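Local coordinates for protein Alpha/beta fold hydrolase (Pseudomonas aeruginosa, PDB 6I8W) that degrades membrane phospholipids as a membrane phospholipase A of the alpha/beta-hydrolase fold that serves as a bacterial virulence factor, at residues A38-H43 against R80-L85; R88-A93 against I126-L131; S156-D161 against Q298-F303. All coordinates share one frame; numbering follows the deposited sequence. Where two conformers were deposited one is given.

Contact 1: residues A38-H43 against R80-L85. With CO2 (carbon dioxide), chain F; BOG (octyl beta-D-glucopyranoside), chain D; IPA (isopropyl alcohol), chain E.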
# COMPACT_ATOMS: atom_id res chain seq x y z
N ALA A 38 0.24 -14.24 9.49
CA ALA A 38 0.55 -14.26 8.07
C ALA A 38 1.88 -14.93 7.78
O ALA A 38 2.23 -15.15 6.62
CB ALA A 38 0.55 -12.86 7.52
N GLY A 39 2.63 -15.23 8.84
CA GLY A 39 3.96 -15.79 8.68
C GLY A 39 4.97 -14.76 8.16
O GLY A 39 5.90 -15.12 7.45
N LEU A 40 4.78 -13.49 8.50
CA LEU A 40 5.67 -12.41 8.05
C LEU A 40 6.52 -11.86 9.19
O LEU A 40 6.03 -11.73 10.30
CB LEU A 40 4.87 -11.26 7.45
CG LEU A 40 4.04 -11.63 6.21
CD1 LEU A 40 3.06 -10.50 5.87
CD2 LEU A 40 4.99 -11.88 5.03
N SER A 41 7.78 -11.55 8.93
CA SER A 41 8.63 -10.89 9.91
C SER A 41 9.31 -9.69 9.27
O SER A 41 9.45 -9.62 8.03
CB SER A 41 9.64 -11.87 10.51
OG SER A 41 10.45 -12.43 9.50
N GLU A 42 9.73 -8.74 10.10
CA GLU A 42 10.25 -7.45 9.63
C GLU A 42 11.77 -7.41 9.51
O GLU A 42 12.49 -7.92 10.37
CB GLU A 42 9.77 -6.32 10.54
CG GLU A 42 10.24 -4.93 10.09
CD GLU A 42 9.56 -3.79 10.83
OE1 GLU A 42 8.83 -4.06 11.80
OE2 GLU A 42 9.75 -2.62 10.44
N HIS A 43 12.25 -6.80 8.43
CA HIS A 43 13.67 -6.60 8.20
C HIS A 43 13.87 -5.20 7.65
O HIS A 43 12.90 -4.48 7.42
CB HIS A 43 14.20 -7.64 7.21
CG HIS A 43 13.86 -9.04 7.57
ND1 HIS A 43 14.62 -9.80 8.43
CD2 HIS A 43 12.80 -9.82 7.23
CE1 HIS A 43 14.06 -10.99 8.58
NE2 HIS A 43 12.96 -11.03 7.86
N ARG A 80 -3.31 -9.57 5.99
CA ARG A 80 -4.33 -10.61 5.90
C ARG A 80 -4.38 -11.20 4.50
O ARG A 80 -4.70 -12.37 4.31
CB ARG A 80 -5.69 -10.04 6.32
CG ARG A 80 -5.77 -9.81 7.83
CD ARG A 80 -6.98 -8.99 8.23
NE ARG A 80 -7.04 -8.84 9.68
CZ ARG A 80 -7.92 -8.08 10.31
NH1 ARG A 80 -8.83 -7.41 9.61
NH2 ARG A 80 -7.90 -8.00 11.63
N PHE A 81 -4.07 -10.38 3.51
CA PHE A 81 -3.99 -10.80 2.12
C PHE A 81 -2.86 -11.80 1.92
O PHE A 81 -2.98 -12.75 1.17
CB PHE A 81 -3.80 -9.56 1.24
CG PHE A 81 -3.56 -9.83 -0.23
CD1 PHE A 81 -4.62 -10.03 -1.09
CD2 PHE A 81 -2.27 -9.76 -0.77
CE1 PHE A 81 -4.41 -10.23 -2.46
CE2 PHE A 81 -2.05 -9.96 -2.11
CZ PHE A 81 -3.12 -10.19 -2.97
N ALA A 82 -1.75 -11.56 2.60
CA ALA A 82 -0.53 -12.35 2.44
C ALA A 82 -0.63 -13.70 3.16
O ALA A 82 0.05 -14.65 2.80
CB ALA A 82 0.69 -11.56 2.99
N ARG A 83 -1.50 -13.77 4.16
CA ARG A 83 -1.62 -14.98 4.97
C ARG A 83 -1.80 -16.26 4.13
O ARG A 83 -1.06 -17.23 4.31
CB ARG A 83 -2.76 -14.79 5.96
CG ARG A 83 -3.06 -15.98 6.84
CD ARG A 83 -3.54 -15.49 8.20
NE ARG A 83 -4.51 -16.38 8.85
CZ ARG A 83 -4.21 -17.55 9.41
NH1 ARG A 83 -2.96 -18.00 9.39
NH2 ARG A 83 -5.17 -18.27 10.00
N PRO A 84 -2.77 -16.28 3.18
CA PRO A 84 -2.85 -17.55 2.43
C PRO A 84 -1.75 -17.73 1.37
O PRO A 84 -1.64 -18.80 0.79
CB PRO A 84 -4.22 -17.49 1.75
CG PRO A 84 -4.48 -16.03 1.61
CD PRO A 84 -3.90 -15.39 2.86
N LEU A 85 -0.97 -16.69 1.12
CA LEU A 85 0.06 -16.72 0.09
C LEU A 85 1.42 -17.23 0.55
O LEU A 85 2.19 -17.73 -0.26
CB LEU A 85 0.24 -15.30 -0.51
CG LEU A 85 -1.04 -14.71 -1.08
CD1 LEU A 85 -0.80 -13.29 -1.61
CD2 LEU A 85 -1.53 -15.63 -2.17
C CO2 F . 17.03 -5.96 9.51
O1 CO2 F . 17.09 -6.86 8.81
O2 CO2 F . 16.98 -5.07 10.21
C1 BOG D . -8.26 -6.32 15.40
O1 BOG D . -7.94 -5.64 14.19
C2 BOG D . -9.72 -6.77 15.30
O2 BOG D . -10.56 -5.67 15.65
C3 BOG D . -10.08 -7.98 16.17
O3 BOG D . -11.40 -8.46 15.87
C4 BOG D . -9.05 -9.06 15.91
O4 BOG D . -9.40 -10.28 16.59
C5 BOG D . -7.73 -8.48 16.40
O5 BOG D . -7.32 -7.39 15.56
C6 BOG D . -6.62 -9.53 16.50
O6 BOG D . -5.74 -9.47 15.38
C1' BOG D . -6.63 -5.09 14.17
C2' BOG D . -6.28 -4.71 12.74
C3' BOG D . -7.54 -4.30 12.00
C4' BOG D . -7.24 -3.67 10.65
C5' BOG D . -8.23 -2.54 10.41
C6' BOG D . -8.20 -2.08 8.96
C7' BOG D . -8.74 -0.66 8.85
C8' BOG D . -10.12 -0.57 9.45
C1 IPA E . -4.80 -4.51 7.27
C2 IPA E . -4.12 -5.83 7.60
C3 IPA E . -4.36 -6.21 9.05
O2 IPA E . -4.61 -6.85 6.71
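The Schellman motif that ends helix 3-38 at Gly-39 sets Ala-38 and Leu-40 against Ala-82 of the short helix 79-82 and the adjoining Arg-83. The two backbones come close, Ala-38 CA lying 3.9 Å from Arg-83 CA, and the methyl of Ala-38 flanks the root of the arginine with CB to CB at 4.1 Å. Leu-40, leading toward strand 41-47, has its CG anti to the carbonyl carbon (chi1 -62°) and brings one branch, CD1, to 3.9 Å from Ala-82 CB, which also packs on Val-91 of the central sheet. No hydrogen bond joins the two ranges directly. In the conformer described, Arg-83 NH1 is instead hydrogen-bonded to Leu-37 O, and Ala-38 O is bonded to Thr-86 OG1. In the first turn of helix 79-82, Arg-80 N donates to O2 of isopropyl alcohol, probably from the crystallisation liquor, at 3.1 Å (159°), while its NE pairs with Glu-34 of helix 3-38. Small apolar groups thus let the two backbones approach closely, and in that conformer the positive charge of Arg-83 would probably be favoured by the dipole of helix 3-38.

Contact 2: residues R88-A93 against I126-L131; sequences RYHVVA and IGVRRL. With CO2 (carbon dioxide), chain H.
Apolar contact comes first: Val-92, on strand 90-94, and Ile-126, just after helix 112-125, reach toward each other tip to tip. Ile-126 CD1 meets both branches of the valine, 4.0 Å from Val-92 CG1 and 4.1 Å from Val-92 CG2. Tyr-54 of strand 50-57 touches both side chains. More loosely, at a ring edge, Val-128 CG2 sits near the plane of the His-90 imidazole, 4.4 Å from CE1. Between Ile-126 and Val-128, Gly-127 closes the helix as the C-prime residue of a Schellman motif. Strand 90-94, helix 112-125 and strand 131-136 form a beta-alpha-beta crossover of the alpha/beta-hydrolase fold, 126-131 being the turn into the returning strand. Polar bonds lead elsewhere. His-90 is held from both nitrogens, ND1 by Thr-64 OG1 and NE2 by Glu-56 OE2, on the two flanking strands. Tyr-89 OH donates to carbon dioxide O2 at 2.9 Å, in a pocket shared with His-132, Leu-304 and Arg-308, and probably bonds Gln-301 NE2 (one of two conformers). The loop thus meets the strand by apolar packing without a direct hydrogen bond, while two polar partners fix the imidazole's rotation and the nearby carboxylate may favour its protonation.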
# COMPACT_ATOMS: atom_id res chain seq x y z
N ARG A 88 2.80 -20.90 -0.23
CA ARG A 88 3.25 -21.28 -1.57
C ARG A 88 4.21 -20.28 -2.20
O ARG A 88 4.84 -20.58 -3.22
CB ARG A 88 2.03 -21.45 -2.48
CG ARG A 88 1.16 -22.64 -2.09
CD ARG A 88 -0.10 -22.71 -2.94
NE ARG A 88 0.20 -22.76 -4.36
CZ ARG A 88 -0.70 -22.59 -5.33
NH1 ARG A 88 -1.97 -22.35 -5.02
NH2 ARG A 88 -0.34 -22.66 -6.60
N TYR A 89 4.34 -19.10 -1.61
CA TYR A 89 5.17 -18.03 -2.18
C TYR A 89 6.11 -17.42 -1.18
O TYR A 89 5.88 -17.49 0.02
CB TYR A 89 4.29 -16.92 -2.80
CG TYR A 89 3.44 -17.42 -3.94
CD1 TYR A 89 3.99 -17.56 -5.21
CD2 TYR A 89 2.12 -17.79 -3.74
CE1 TYR A 89 3.23 -18.06 -6.26
CE2 TYR A 89 1.35 -18.29 -4.80
CZ TYR A 89 1.91 -18.41 -6.05
OH TYR A 89 1.16 -18.89 -7.11
N HIS A 90 7.18 -16.84 -1.71
CA HIS A 90 8.06 -16.00 -0.94
C HIS A 90 7.49 -14.59 -1.01
O HIS A 90 7.60 -13.93 -2.04
CB HIS A 90 9.48 -16.07 -1.51
CG HIS A 90 10.45 -15.12 -0.87
ND1 HIS A 90 11.24 -14.26 -1.61
CD2 HIS A 90 10.78 -14.91 0.43
CE1 HIS A 90 12.01 -13.56 -0.79
NE2 HIS A 90 11.75 -13.94 0.45
N VAL A 91 6.86 -14.15 0.06
CA VAL A 91 6.13 -12.89 0.02
C VAL A 91 6.97 -11.77 0.63
O VAL A 91 7.55 -11.92 1.71
CB VAL A 91 4.79 -12.99 0.75
CG1 VAL A 91 4.07 -11.62 0.75
CG2 VAL A 91 3.91 -14.11 0.12
N VAL A 92 7.07 -10.65 -0.10
CA VAL A 92 7.79 -9.47 0.39
C VAL A 92 6.88 -8.25 0.27
O VAL A 92 6.28 -8.00 -0.78
CB VAL A 92 9.10 -9.25 -0.39
CG1 VAL A 92 9.84 -7.97 0.10
CG2 VAL A 92 10.00 -10.48 -0.27
N ALA A 93 6.76 -7.49 1.36
CA ALA A 93 6.01 -6.24 1.32
C ALA A 93 6.87 -5.12 1.91
O ALA A 93 7.22 -5.18 3.09
CB ALA A 93 4.69 -6.38 2.09
N ILE A 126 17.74 -7.32 -2.07
CA ILE A 126 17.40 -8.53 -1.30
C ILE A 126 17.58 -9.81 -2.13
O ILE A 126 17.19 -10.90 -1.72
CB ILE A 126 15.96 -8.49 -0.73
CG1 ILE A 126 14.92 -8.38 -1.85
CG2 ILE A 126 15.82 -7.34 0.26
CD1 ILE A 126 13.49 -8.70 -1.38
N GLY A 127 18.19 -9.65 -3.30
CA GLY A 127 18.63 -10.79 -4.09
C GLY A 127 17.53 -11.45 -4.89
O GLY A 127 17.59 -12.65 -5.16
N VAL A 128 16.53 -10.68 -5.28
CA VAL A 128 15.44 -11.20 -6.09
C VAL A 128 15.59 -10.68 -7.52
O VAL A 128 15.66 -9.47 -7.73
CB VAL A 128 14.07 -10.81 -5.52
CG1 VAL A 128 12.96 -11.24 -6.47
CG2 VAL A 128 13.87 -11.43 -4.13
N ARG A 129 15.62 -11.59 -8.49
CA ARG A 129 15.89 -11.22 -9.89
C ARG A 129 14.66 -11.34 -10.78
O ARG A 129 14.55 -10.65 -11.79
CB ARG A 129 17.01 -12.11 -10.46
N ARG A 130 13.76 -12.24 -10.40
CA ARG A 130 12.51 -12.42 -11.12
C ARG A 130 11.39 -12.48 -10.09
O ARG A 130 11.52 -13.19 -9.09
CB ARG A 130 12.54 -13.68 -11.98
CG ARG A 130 13.71 -13.70 -12.98
CD ARG A 130 13.27 -14.05 -14.39
NE ARG A 130 14.37 -13.93 -15.35
N LEU A 131 10.30 -11.76 -10.33
CA LEU A 131 9.27 -11.67 -9.32
C LEU A 131 7.91 -11.34 -9.89
O LEU A 131 7.81 -10.83 -11.00
CB LEU A 131 9.64 -10.61 -8.26
CG LEU A 131 10.15 -9.21 -8.63
CD1 LEU A 131 9.27 -8.45 -9.60
CD2 LEU A 131 10.34 -8.38 -7.38
C CO2 H . 2.61 -19.13 -10.34
O1 CO2 H . 2.55 -18.47 -11.25
O2 CO2 H . 2.66 -19.77 -9.42

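Contact 3: residues S156-D161 against Q298-F303; sequences SLALID and QHYQAF
Tyr-300 and Phe-303, three residues apart on one face of helix 293-308, both direct their rings at strand 156-160, meeting Ala-158 and Ser-156 respectively. The helix segment runs nearly antiparallel to the strand, at 154°, with the axes 10.6 Å apart. Each aromatic side chain leaves the helix with CG anti to the backbone N (chi1 -174° for Tyr-300), and this carries the ring across the gap to the sheet. Tyr-300 meets the methyl of Ala-158 obliquely with its CD1 and CE1 atoms, CE1 standing 3.6 Å from Ala-158 CB. Phe-303 is likewise oblique to what it touches: its CE2 lies 3.8 Å from Ser-156 OG and its CZ 3.8 Å from Leu-157 O. Leu-157 turns its own side chain away from the helix, onto Leu-133 and Thr-250, and so contributes its carbonyl here. A water lies in the plane of the Tyr-300 ring, at its edge, and joins the two elements, 2.6 Å from Tyr-300 OH and 2.7 Å from Ser-156 OG. The serine hydroxyl is also bonded to His-132 ND1 on the neighbouring strand 131-136, a residue that Tyr-300 touches as well and that belongs to a carbon dioxide pocket. Phe-303 extends the packing to Leu-251 and Ser-277 on strands 250-255 and 276-281. This is the layer in which the C-terminal helix of the hydrolase fold lies on the central sheet; two aromatic rings supply the apolar cover, while one water bridges two buried hydroxyls, the serine being held by His-132 as well.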
# COMPACT_ATOMS: atom_id res chain seq x y z
N SER A 156 4.66 -11.47 -13.43
CA SER A 156 3.26 -11.08 -13.56
C SER A 156 3.05 -9.78 -12.81
O SER A 156 3.86 -9.40 -11.96
CB SER A 156 2.30 -12.16 -13.04
OG SER A 156 2.29 -12.20 -11.62
N LEU A 157 1.94 -9.11 -13.12
CA LEU A 157 1.64 -7.81 -12.54
C LEU A 157 0.18 -7.79 -12.12
O LEU A 157 -0.70 -8.19 -12.88
CB LEU A 157 1.91 -6.71 -13.56
CG LEU A 157 1.43 -5.30 -13.20
CD1 LEU A 157 2.22 -4.76 -12.00
CD2 LEU A 157 1.58 -4.39 -14.42
N ALA A 158 -0.08 -7.36 -10.89
CA ALA A 158 -1.44 -7.21 -10.42
C ALA A 158 -1.62 -5.76 -10.02
O ALA A 158 -0.92 -5.24 -9.14
CB ALA A 158 -1.74 -8.16 -9.23
N LEU A 159 -2.57 -5.11 -10.68
CA LEU A 159 -2.87 -3.72 -10.42
C LEU A 159 -4.17 -3.70 -9.65
O LEU A 159 -5.22 -4.01 -10.19
CB LEU A 159 -2.98 -2.93 -11.74
CG LEU A 159 -1.68 -2.90 -12.54
CD1 LEU A 159 -1.86 -2.18 -13.89
CD2 LEU A 159 -0.58 -2.21 -11.71
N ILE A 160 -4.08 -3.38 -8.37
CA ILE A 160 -5.24 -3.42 -7.51
C ILE A 160 -5.71 -1.99 -7.27
O ILE A 160 -5.14 -1.29 -6.43
CB ILE A 160 -4.91 -4.15 -6.18
CG1 ILE A 160 -4.44 -5.58 -6.50
CG2 ILE A 160 -6.13 -4.15 -5.23
CD1 ILE A 160 -3.94 -6.37 -5.29
N ASP A 161 -6.73 -1.57 -8.02
CA ASP A 161 -7.20 -0.18 -7.92
C ASP A 161 -6.03 0.79 -8.06
O ASP A 161 -5.83 1.65 -7.21
CB ASP A 161 -7.93 0.05 -6.59
CG ASP A 161 -9.09 -0.92 -6.37
OD1 ASP A 161 -8.81 -2.13 -6.22
OD2 ASP A 161 -10.26 -0.48 -6.34
N GLN A 298 -7.70 -14.98 -3.07
CA GLN A 298 -8.16 -16.14 -3.83
C GLN A 298 -8.25 -15.82 -5.32
O GLN A 298 -7.87 -16.63 -6.15
CB GLN A 298 -9.51 -16.64 -3.32
CG GLN A 298 -9.44 -17.50 -2.06
CD GLN A 298 -10.81 -17.94 -1.60
OE1 GLN A 298 -11.27 -19.03 -1.94
NE2 GLN A 298 -11.48 -17.08 -0.83
N HIS A 299 -8.77 -14.63 -5.66
CA HIS A 299 -8.78 -14.18 -7.06
C HIS A 299 -7.35 -14.09 -7.59
O HIS A 299 -7.05 -14.50 -8.72
CB HIS A 299 -9.47 -12.81 -7.21
CG HIS A 299 -10.97 -12.87 -7.21
ND1 HIS A 299 -11.69 -13.61 -8.12
CD2 HIS A 299 -11.88 -12.21 -6.46
CE1 HIS A 299 -12.98 -13.44 -7.91
NE2 HIS A 299 -13.13 -12.58 -6.91
N TYR A 300 -6.47 -13.53 -6.78
CA TYR A 300 -5.06 -13.38 -7.15
C TYR A 300 -4.38 -14.75 -7.32
O TYR A 300 -3.66 -14.95 -8.30
CB TYR A 300 -4.32 -12.56 -6.10
CG TYR A 300 -2.89 -12.23 -6.44
CD1 TYR A 300 -2.53 -11.82 -7.72
CD2 TYR A 300 -1.90 -12.28 -5.46
CE1 TYR A 300 -1.20 -11.50 -8.03
CE2 TYR A 300 -0.57 -11.95 -5.75
CZ TYR A 300 -0.24 -11.56 -7.04
OH TYR A 300 1.06 -11.24 -7.34
N GLN A 301 -4.61 -15.69 -6.40
CA GLN A 301 -4.07 -17.05 -6.55
C GLN A 301 -4.57 -17.71 -7.82
O GLN A 301 -3.83 -18.45 -8.49
CB GLN A 301 -4.43 -17.93 -5.35
CG GLN A 301 -3.85 -19.33 -5.47
CD GLN A 301 -2.33 -19.33 -5.42
OE1 GLN A 301 -1.74 -19.28 -4.34
NE2 GLN A 301 -1.69 -19.42 -6.59
N ALA A 302 -5.83 -17.46 -8.16
CA ALA A 302 -6.40 -18.05 -9.36
C ALA A 302 -5.67 -17.51 -10.59
O ALA A 302 -5.30 -18.25 -11.50
CB ALA A 302 -7.90 -17.76 -9.44
N PHE A 303 -5.48 -16.19 -10.60
CA PHE A 303 -4.73 -15.51 -11.65
C PHE A 303 -3.32 -16.09 -11.77
O PHE A 303 -2.91 -16.48 -12.86
CB PHE A 303 -4.67 -14.00 -11.35
CG PHE A 303 -3.62 -13.25 -12.14
CD1 PHE A 303 -3.81 -12.98 -13.49
CD2 PHE A 303 -2.45 -12.80 -11.53
CE1 PHE A 303 -2.85 -12.28 -14.22
CE2 PHE A 303 -1.48 -12.10 -12.25
CZ PHE A 303 -1.68 -11.83 -13.59
O HOH W 1 1.49 -10.34 -9.77

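All three contacts reach the same central sheet from different elements. Contact 3 is buried and joins a regular strand to the C-terminal helix; contact 1, also buried apart from its arginine, joins the close of the long N-terminal helix to the 80-85 segment, where that helix meets the hydrolase fold; contact 2, a partly buried one, is a loop against a strand. Neighbouring atoms tie them together: Leu-85 packs on Val-91, and Phe-81 on Tyr-300 (CZ to CD2 3.5 Å). None has a direct hydrogen bond between its segments. Contact 1 is aliphatic, contact 2 adds an imidazole edge, and contact 3 relies on aromatic rings and a bridging water.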